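Cysteine protease (PDB 5HU4) cleaves the C-terminal sorting signal of surface proteins and, through a thioester intermediate, attaches them covalently to the cell wall. Local coordinates at residues I71-L79 and E131-F142. Residues are numbered along the deposited sequence; the frame is centred on the assembly and turned at random.
Sequences IYLTDLENL and EKLTKELENKYF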
ATOM      1  N   ILE A  71       7.416   3.419   3.810  1.00 22.99           N
ATOM      2  CA  ILE A  71       6.057   3.513   3.295  1.00 20.26           C
ATOM      3  C   ILE A  71       5.240   4.392   4.230  1.00 21.36           C
ATOM      4  O   ILE A  71       5.190   4.148   5.437  1.00 21.97           O
ATOM      5  CB  ILE A  71       5.386   2.136   3.163  1.00 21.27           C
ATOM      6  CG1 ILE A  71       6.228   1.207   2.288  1.00 21.19           C
ATOM      7  CG2 ILE A  71       3.985   2.280   2.587  1.00 20.56           C
ATOM      8  CD1 ILE A  71       5.716  -0.216   2.248  1.00 17.17           C
ATOM      9  N   TYR A  72       4.611   5.421   3.676  1.00 20.76           N
ATOM     10  CA  TYR A  72       3.836   6.347   4.488  1.00 20.85           C
ATOM     11  C   TYR A  72       2.342   6.166   4.266  1.00 21.29           C
ATOM     12  O   TYR A  72       1.870   6.114   3.132  1.00 20.29           O
ATOM     13  CB  TYR A  72       4.254   7.787   4.195  1.00 20.50           C
ATOM     14  CG  TYR A  72       5.698   8.054   4.542  1.00 24.22           C
ATOM     15  CD1 TYR A  72       6.068   8.395   5.835  1.00 25.18           C
ATOM     16  CD2 TYR A  72       6.695   7.951   3.582  1.00 21.97           C
ATOM     17  CE1 TYR A  72       7.387   8.634   6.161  1.00 25.95           C
ATOM     18  CE2 TYR A  72       8.017   8.189   3.897  1.00 23.33           C
ATOM     19  CZ  TYR A  72       8.358   8.528   5.190  1.00 23.46           C
ATOM     20  OH  TYR A  72       9.674   8.767   5.511  1.00 26.42           O
ATOM     21  N   LEU A  73       1.611   6.066   5.369  1.00 21.97           N
ATOM     22  CA  LEU A  73       0.177   5.833   5.338  1.00 21.93           C
ATOM     23  C   LEU A  73      -0.514   6.807   6.281  1.00 24.26           C
ATOM     24  O   LEU A  73      -0.014   7.075   7.374  1.00 24.96           O
ATOM     25  CB  LEU A  73      -0.131   4.387   5.732  1.00 23.17           C
ATOM     26  CG  LEU A  73      -1.581   3.906   5.712  1.00 25.80           C
ATOM     27  CD1 LEU A  73      -2.127   3.888   4.293  1.00 21.89           C
ATOM     28  CD2 LEU A  73      -1.682   2.530   6.353  1.00 22.12           C
ATOM     29  N   THR A  74      -1.656   7.346   5.865  1.00 23.95           N
ATOM     30  CA  THR A  74      -2.376   8.290   6.710  1.00 22.34           C
ATOM     31  C   THR A  74      -3.891   8.191   6.556  1.00 21.12           C
ATOM     32  O   THR A  74      -4.406   7.857   5.488  1.00 21.92           O
ATOM     33  CB  THR A  74      -1.940   9.746   6.426  1.00 23.55           C
ATOM     34  OG1 THR A  74      -2.511  10.620   7.408  1.00 23.18           O
ATOM     35  CG2 THR A  74      -2.381  10.187   5.035  1.00 21.83           C
ATOM     36  N   ASP A  75      -4.594   8.468   7.650  1.00 19.85           N
ATOM     37  CA  ASP A  75      -6.047   8.565   7.643  1.00 21.27           C
ATOM     38  C   ASP A  75      -6.439  10.027   7.814  1.00 22.88           C
ATOM     39  O   ASP A  75      -7.579  10.342   8.163  1.00 23.88           O
ATOM     40  CB  ASP A  75      -6.660   7.702   8.750  1.00 20.69           C
ATOM     41  CG  ASP A  75      -5.979   7.903  10.096  1.00 24.29           C
ATOM     42  OD1 ASP A  75      -5.222   8.885  10.250  1.00 20.13           O
ATOM     43  OD2 ASP A  75      -6.207   7.077  11.004  1.00 22.27           O
ATOM     44  N   LEU A  76      -5.462  10.900   7.565  1.00 24.10           N
ATOM     45  CA  LEU A  76      -5.571  12.349   7.751  1.00 24.44           C
ATOM     46  C   LEU A  76      -5.778  12.732   9.215  1.00 25.37           C
ATOM     47  O   LEU A  76      -6.206  13.844   9.521  1.00 26.79           O
ATOM     48  CB  LEU A  76      -6.691  12.930   6.884  1.00 25.56           C
ATOM     49  CG  LEU A  76      -6.206  13.699   5.652  1.00 32.07           C
ATOM     50  CD1 LEU A  76      -5.490  12.775   4.678  1.00 29.17           C
ATOM     51  CD2 LEU A  76      -7.361  14.416   4.968  1.00 30.01           C
ATOM     52  N   GLU A  77      -5.455  11.809  10.115  1.00 22.59           N
ATOM     53  CA  GLU A  77      -5.397  12.108  11.540  1.00 25.73           C
ATOM     54  C   GLU A  77      -4.004  11.768  12.059  1.00 26.05           C
ATOM     55  O   GLU A  77      -3.393  12.543  12.796  1.00 27.29           O
ATOM     56  CB  GLU A  77      -6.465  11.334  12.316  1.00 27.58           C
ATOM     57  CG  GLU A  77      -7.895  11.734  11.982  1.00 37.13           C
ATOM     58  CD  GLU A  77      -8.178  13.204  12.242  1.00 59.51           C
ATOM     59  OE1 GLU A  77      -7.649  13.746  13.235  1.00 61.03           O
ATOM     60  OE2 GLU A  77      -8.930  13.816  11.454  1.00 46.85           O
ATOM     61  N   ASN A  78      -3.505  10.605  11.654  1.00 24.77           N
ATOM     62  CA  ASN A  78      -2.174  10.159  12.044  1.00 24.68           C
ATOM     63  C   ASN A  78      -1.311   9.792  10.843  1.00 25.71           C
ATOM     64  O   ASN A  78      -1.820   9.356   9.809  1.00 23.27           O
ATOM     65  CB  ASN A  78      -2.269   8.960  12.988  1.00 25.10           C
ATOM     66  CG  ASN A  78      -2.745   9.343  14.370  1.00 27.63           C
ATOM     67  OD1 ASN A  78      -2.291  10.335  14.941  1.00 28.81           O
ATOM     68  ND2 ASN A  78      -3.662   8.557  14.921  1.00 24.60           N
ATOM     69  N   LEU A  79      -0.003   9.975  10.989  1.00 25.43           N
ATOM     70  CA  LEU A  79       0.949   9.541   9.977  1.00 22.09           C
ATOM     71  C   LEU A  79       1.606   8.239  10.416  1.00 23.84           C
ATOM     72  O   LEU A  79       2.305   8.198  11.428  1.00 22.98           O
ATOM     73  CB  LEU A  79       2.007  10.617   9.729  1.00 26.63           C
ATOM     74  CG  LEU A  79       3.201  10.219   8.862  1.00 24.86           C
ATOM     75  CD1 LEU A  79       2.742   9.800   7.475  1.00 23.82           C
ATOM     76  CD2 LEU A  79       4.201  11.363   8.772  1.00 27.14           C
ATOM     77  N   GLU A 131       2.699   9.127  14.329  1.00 26.13           N
ATOM     78  CA  GLU A 131       2.608  10.502  14.807  1.00 29.41           C
ATOM     79  C   GLU A 131       1.435  11.259  14.191  1.00 28.34           C
ATOM     80  O   GLU A 131       0.941  10.901  13.121  1.00 26.37           O
ATOM     81  CB  GLU A 131       3.915  11.248  14.530  1.00 30.44           C
ATOM     82  CG  GLU A 131       4.539  10.946  13.178  1.00 33.06           C
ATOM     83  CD  GLU A 131       5.865  11.655  12.982  1.00 37.41           C
ATOM     84  OE1 GLU A 131       6.768  11.070  12.345  1.00 40.57           O
ATOM     85  OE2 GLU A 131       6.006  12.797  13.466  1.00 42.10           O
ATOM     86  N   LYS A 132       0.996  12.305  14.886  1.00 31.46           N
ATOM     87  CA  LYS A 132      -0.112  13.138  14.436  1.00 30.65           C
ATOM     88  C   LYS A 132       0.208  13.786  13.096  1.00 31.76           C
ATOM     89  O   LYS A 132       1.288  14.352  12.918  1.00 33.48           O
ATOM     90  CB  LYS A 132      -0.424  14.214  15.481  1.00 29.77           C
ATOM     91  CG  LYS A 132      -1.906  14.461  15.712  1.00 36.99           C
ATOM     92  CD  LYS A 132      -2.128  15.545  16.756  1.00 41.37           C
ATOM     93  CE  LYS A 132      -1.988  16.932  16.153  1.00 45.20           C
ATOM     94  NZ  LYS A 132      -3.220  17.336  15.420  1.00 55.19           N
ATOM     95  N   LEU A 133      -0.725  13.700  12.153  1.00 28.85           N
ATOM     96  CA  LEU A 133      -0.518  14.320  10.852  1.00 30.03           C
ATOM     97  C   LEU A 133      -0.681  15.831  10.938  1.00 35.06           C
ATOM     98  O   LEU A 133      -1.707  16.335  11.393  1.00 35.81           O
ATOM     99  CB  LEU A 133      -1.480  13.755   9.808  1.00 29.79           C
ATOM    100  CG  LEU A 133      -1.129  14.194   8.384  1.00 30.28           C
ATOM    101  CD1 LEU A 133       0.003  13.343   7.824  1.00 29.81           C
ATOM    102  CD2 LEU A 133      -2.344  14.158   7.469  1.00 29.87           C
ATOM    103  N   THR A 134       0.346  16.547  10.500  1.00 36.63           N
ATOM    104  CA  THR A 134       0.303  18.000  10.447  1.00 35.93           C
ATOM    105  C   THR A 134       0.288  18.457   8.998  1.00 39.11           C
ATOM    106  O   THR A 134       0.446  17.639   8.087  1.00 36.05           O
ATOM    107  CB  THR A 134       1.503  18.625  11.174  1.00 39.30           C
ATOM    108  OG1 THR A 134       2.716  18.057  10.668  1.00 39.00           O
ATOM    109  CG2 THR A 134       1.418  18.361  12.669  1.00 37.71           C
ATOM    110  N   LYS A 135       0.094  19.754   8.783  1.00 39.61           N
ATOM    111  CA  LYS A 135       0.096  20.305   7.436  1.00 39.55           C
ATOM    112  C   LYS A 135       1.425  20.030   6.741  1.00 39.99           C
ATOM    113  O   LYS A 135       1.463  19.615   5.585  1.00 41.05           O
ATOM    114  CB  LYS A 135      -0.175  21.808   7.472  1.00 42.50           C
ATOM    115  CG  LYS A 135      -1.640  22.181   7.288  1.00 47.08           C
ATOM    116  CD  LYS A 135      -1.939  23.526   7.908  1.00 44.57           C
ATOM    117  CE  LYS A 135      -3.255  23.497   8.655  1.00 34.15           C
ATOM    118  NZ  LYS A 135      -3.278  22.415   9.680  1.00 43.53           N
ATOM    119  N   GLU A 136       2.516  20.245   7.469  1.00 43.04           N
ATOM    120  CA  GLU A 136       3.863  20.056   6.934  1.00 41.34           C
ATOM    121  C   GLU A 136       4.136  18.602   6.538  1.00 38.49           C
ATOM    122  O   GLU A 136       4.710  18.345   5.481  1.00 39.42           O
ATOM    123  CB  GLU A 136       4.904  20.539   7.954  1.00 44.57           C
ATOM    124  CG  GLU A 136       4.865  19.804   9.282  1.00 47.34           C
ATOM    125  CD  GLU A 136       5.802  20.392  10.315  1.00 58.59           C
ATOM    126  OE1 GLU A 136       6.696  21.176   9.933  1.00 66.25           O
ATOM    127  OE2 GLU A 136       5.646  20.066  11.513  1.00 58.17           O
ATOM    128  N   LEU A 137       3.715  17.659   7.379  1.00 38.61           N
ATOM    129  CA  LEU A 137       3.936  16.241   7.115  1.00 33.43           C
ATOM    130  C   LEU A 137       3.083  15.772   5.945  1.00 34.68           C
ATOM    131  O   LEU A 137       3.543  15.008   5.096  1.00 34.75           O
ATOM    132  CB  LEU A 137       3.628  15.404   8.359  1.00 33.83           C
ATOM    133  CG  LEU A 137       4.648  15.454   9.498  1.00 33.77           C
ATOM    134  CD1 LEU A 137       4.083  14.815  10.759  1.00 28.39           C
ATOM    135  CD2 LEU A 137       5.945  14.777   9.086  1.00 34.40           C
ATOM    136  N   GLU A 138       1.837  16.234   5.912  1.00 34.22           N
ATOM    137  CA  GLU A 138       0.925  15.898   4.827  1.00 34.02           C
ATOM    138  C   GLU A 138       1.466  16.383   3.488  1.00 36.09           C
ATOM    139  O   GLU A 138       1.469  15.641   2.510  1.00 32.43           O
ATOM    140  CB  GLU A 138      -0.460  16.495   5.083  1.00 34.09           C
ATOM    141  CG  GLU A 138      -1.281  16.708   3.824  1.00 31.00           C
ATOM    142  CD  GLU A 138      -2.737  16.992   4.116  1.00 30.29           C
ATOM    143  OE1 GLU A 138      -3.035  18.074   4.661  1.00 37.33           O
ATOM    144  OE2 GLU A 138      -3.586  16.136   3.794  1.00 35.16           O
ATOM    145  N   ASN A 139       1.932  17.628   3.452  1.00 36.68           N
ATOM    146  CA  ASN A 139       2.462  18.201   2.221  1.00 38.00           C
ATOM    147  C   ASN A 139       3.824  17.628   1.840  1.00 36.30           C
ATOM    148  O   ASN A 139       4.219  17.677   0.676  1.00 39.75           O
ATOM    149  CB  ASN A 139       2.557  19.724   2.341  1.00 42.45           C
ATOM    150  CG  ASN A 139       1.300  20.427   1.866  1.00 41.93           C
ATOM    151  OD1 ASN A 139       0.411  20.740   2.659  1.00 41.07           O
ATOM    152  ND2 ASN A 139       1.217  20.678   0.564  1.00 43.83           N
ATOM    153  N   LYS A 140       4.543  17.084   2.817  1.00 34.94           N
ATOM    154  CA  LYS A 140       5.862  16.523   2.550  1.00 34.43           C
ATOM    155  C   LYS A 140       5.768  15.118   1.970  1.00 34.33           C
ATOM    156  O   LYS A 140       6.399  14.811   0.958  1.00 35.35           O
ATOM    157  CB  LYS A 140       6.712  16.499   3.821  1.00 34.14           C
ATOM    158  CG  LYS A 140       8.205  16.391   3.549  1.00 35.91           C
ATOM    159  CD  LYS A 140       8.964  15.830   4.740  1.00 35.53           C
ATOM    160  CE  LYS A 140      10.461  15.829   4.474  1.00 40.23           C
ATOM    161  NZ  LYS A 140      10.778  15.379   3.090  1.00 45.18           N
ATOM    162  N   TYR A 141       4.976  14.264   2.612  1.00 34.36           N
ATOM    163  CA  TYR A 141       4.904  12.861   2.223  1.00 33.23           C
ATOM    164  C   TYR A 141       3.727  12.562   1.304  1.00 31.66           C
ATOM    165  O   TYR A 141       3.781  11.630   0.505  1.00 28.03           O
ATOM    166  CB  TYR A 141       4.839  11.973   3.465  1.00 26.43           C
ATOM    167  CG  TYR A 141       6.090  12.050   4.306  1.00 28.59           C
ATOM    168  CD1 TYR A 141       7.317  11.656   3.788  1.00 30.15           C
ATOM    169  CD2 TYR A 141       6.050  12.519   5.612  1.00 28.53           C
ATOM    170  CE1 TYR A 141       8.468  11.727   4.546  1.00 29.58           C
ATOM    171  CE2 TYR A 141       7.197  12.590   6.379  1.00 32.11           C
ATOM    172  CZ  TYR A 141       8.403  12.192   5.841  1.00 30.71           C
ATOM    173  OH  TYR A 141       9.550  12.260   6.596  1.00 37.44           O
ATOM    174  N   PHE A 142       2.668  13.356   1.403  1.00 31.03           N
ATOM    175  CA  PHE A 142       1.531  13.202   0.503  1.00 33.82           C
ATOM    176  C   PHE A 142       1.256  14.493  -0.268  1.00 34.34           C
ATOM    177  O   PHE A 142       0.219  15.122  -0.067  1.00 37.10           O
ATOM    178  CB  PHE A 142       0.287  12.782   1.290  1.00 29.73           C
ATOM    179  CG  PHE A 142       0.531  11.641   2.235  1.00 26.84           C
ATOM    180  CD1 PHE A 142       0.524  10.335   1.776  1.00 23.06           C
ATOM    181  CD2 PHE A 142       0.775  11.874   3.578  1.00 24.86           C
ATOM    182  CE1 PHE A 142       0.753   9.282   2.639  1.00 21.59           C
ATOM    183  CE2 PHE A 142       1.005  10.826   4.447  1.00 23.44           C
ATOM    184  CZ  PHE A 142       0.993   9.528   3.976  1.00 22.64           C
TER
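Tyr72 and Tyr141 lie face to face where the C-terminal helix 135-141 packs against the eight-stranded sortase beta-barrel, beside the hairpin formed by strands 70-74 and 78-91, and the contact illustrates how aromatic rings can fasten a short helix to a beta hairpin. The ring centroids are 3.8 Å apart and the planes 17° from parallel, with CE1 of Tyr141 lying 3.3 Å from CZ of Tyr72. Matching first torsions, with each CG anti to its carbonyl carbon (chi1 -62° and -65°), bring the rings together face to face. The aliphatic CD of Lys140 lies over the other face of Tyr141, offset toward the rim. Phe142, the first residue beyond the helix, is gripped differently: Thr74 CG2 sits over one ring face, a CH-pi contact 3.7 Å from the centroid, while Leu79 CD1 and the backbone O of Tyr72 meet the ring edge. Leu79 thus forks between aromatic neighbours, its CD2 methyl reaching Leu137 CD2 and, obliquely, the ring of Tyr141.

Backbone pairing completes the union. Strand 78-91 runs antiparallel to strand 119-132, and Leu79 exchanges two bonds with Glu131; beyond them Leu133 N donates a hydrogen bond to Glu77 O (3.0 Å). CD2 of Leu133 reaches into the turn, 3.5 Å from Thr74 OG1, while CD1 lies against Leu79 CB. That hydroxyl is itself doubly engaged, accepting from Leu76 N in an ST turn and donating to Asn78 O from above the carbonyl plane, at 2.8 Å.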